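Local structure of COG0778: Nitroreductase (Streptococcus pneumoniae, 2B67) at the interface of chains A and B. The protein binds flavin mononucleotide and, as a nitroreductase-family flavoenzyme, probably uses it to reduce substrates with electrons from a nicotinamide cofactor. Coordinates in Å, arbitrary orientation; residue numbers count along the deposited sequence, not the author numbering. Chains: chain A/B, COG0778: Nitroreductase.

The interface of chains A and B. Residues chain A 39-40, 137, 141; chain B 10, 13, 140.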
loop_
_atom_site.group_PDB
_atom_site.type_symbol
_atom_site.label_atom_id
_atom_site.label_comp_id
_atom_site.label_asym_id
_atom_site.label_seq_id
_atom_site.Cartn_x
_atom_site.Cartn_y
_atom_site.Cartn_z
ATOM N N ALA A 39 0.136 -8.078 6.636
ATOM C CA ALA A 39 0.799 -6.811 6.232
ATOM C C ALA A 39 1.318 -5.997 7.406
ATOM O O ALA A 39 0.619 -5.902 8.415
ATOM C CB ALA A 39 -0.180 -5.931 5.504
ATOM N N PRO A 40 2.489 -5.326 7.236
ATOM C CA PRO A 40 2.927 -4.387 8.260
ATOM C C PRO A 40 2.035 -3.133 8.198
ATOM O O PRO A 40 1.355 -2.888 7.180
ATOM C CB PRO A 40 4.364 -4.043 7.823
ATOM C CG PRO A 40 4.284 -4.087 6.282
ATOM C CD PRO A 40 3.429 -5.361 6.083
ATOM N N LEU A 137 -0.858 -0.320 1.788
ATOM C CA LEU A 137 -0.127 -1.525 2.193
ATOM C C LEU A 137 -1.006 -2.780 2.179
ATOM O O LEU A 137 -0.661 -3.762 1.526
ATOM C CB LEU A 137 0.498 -1.348 3.579
ATOM C CG LEU A 137 1.638 -0.334 3.703
ATOM C CD1 LEU A 137 1.911 -0.106 5.190
ATOM C CD2 LEU A 137 2.885 -0.867 2.976
ATOM N N ASN A 141 -1.532 -6.384 -0.449
ATOM C CA ASN A 141 -1.367 -7.743 0.095
ATOM C C ASN A 141 -2.642 -8.558 -0.219
ATOM O O ASN A 141 -2.562 -9.724 -0.616
ATOM C CB ASN A 141 -1.073 -7.689 1.609
ATOM C CG ASN A 141 -0.091 -8.782 2.065
ATOM O OD1 ASN A 141 0.694 -9.305 1.273
ATOM N ND2 ASN A 141 -0.125 -9.112 3.344
ATOM N N ASN B 10 4.599 -14.344 3.189
ATOM C CA ASN B 10 4.143 -13.365 4.189
ATOM C C ASN B 10 4.673 -13.700 5.576
ATOM O O ASN B 10 5.142 -12.819 6.296
ATOM C CB ASN B 10 2.610 -13.266 4.195
ATOM C CG ASN B 10 2.093 -12.063 3.401
ATOM O OD1 ASN B 10 2.049 -10.943 3.916
ATOM N ND2 ASN B 10 1.690 -12.295 2.160
ATOM N N ARG B 13 8.201 -12.470 6.125
ATOM C CA ARG B 13 8.454 -11.036 6.176
ATOM C C ARG B 13 8.334 -10.544 7.611
ATOM O O ARG B 13 7.321 -10.795 8.252
ATOM C CB ARG B 13 7.497 -10.254 5.294
ATOM C CG ARG B 13 7.899 -8.747 5.182
ATOM C CD ARG B 13 6.714 -7.825 5.093
ATOM N NE ARG B 13 5.668 -8.113 6.090
ATOM C CZ ARG B 13 5.680 -7.685 7.350
ATOM N NH1 ARG B 13 6.694 -6.948 7.822
ATOM N NH2 ARG B 13 4.678 -8.003 8.150
HETATM N N MSE B 140 4.431 -2.083 -0.083
HETATM C CA MSE B 140 4.101 -3.461 0.273
HETATM C C MSE B 140 4.757 -4.443 -0.706
HETATM O O MSE B 140 5.345 -5.453 -0.284
HETATM C CB MSE B 140 2.575 -3.683 0.277
HETATM C CG MSE B 140 2.183 -5.115 0.566
HETATM SE SE MSE B 140 2.234 -5.430 2.507
HETATM C CE MSE B 140 3.605 -6.681 2.736
#
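A:Asn141 and B:Asn10 approach from opposite directions and pair through their side-chain amides, each giving an N-H to the other's oxygen. The shorter bond runs from A:Asn141 ND2 to B:Asn10 OD1 at 2.9 Å; the return bond, B:Asn10 ND2 to A:Asn141 OD1, is longer at 3.3 Å. Each acceptor lies in the amide plane of its donor, yet the two planes are turned 46° apart, so the pair is twisted and each N-H arrives tilted from the carbonyl plane it addresses. The paired bonds hold each amide's rotation relative to the other.

Next to this pair, the guanidinium of B:Arg13 lies with one face against the ring of A:Pro40. A:Pro40 CD sits over the centre of that face, 3.5 Å from B:Arg13 CZ, while NH1 reaches alongside proline CB. Bends at chi2 and chi3 turn the arginine's flat end towards the ring.

B:Met140, a selenomethionine on helix 124-148 of chain B, packs against A:Leu137, A:Ala39 and A:Pro40. Its CG is anti to the backbone N (chi1 177°), and the chain then bends, carrying B:Met140 CE to 3.6 Å from A:Pro40 CD. On the way B:Met140 SE passes A:Ala39 CB at 3.9 Å. A:Leu137 crosses it at about a right angle, with CD2 against B:Met140 CB.

The patch belongs to a two-fold interface between identical chains, an arrangement typical of dimeric nitroreductases, and its twin lies across the axis. A:Pro40, A:Leu137 and B:Arg13 also belong to FMN pockets, so this packing may tie the dimer contact to the cofactor site. The backbone O of A:Leu137 lies 3.3 Å from B:Met140 CG.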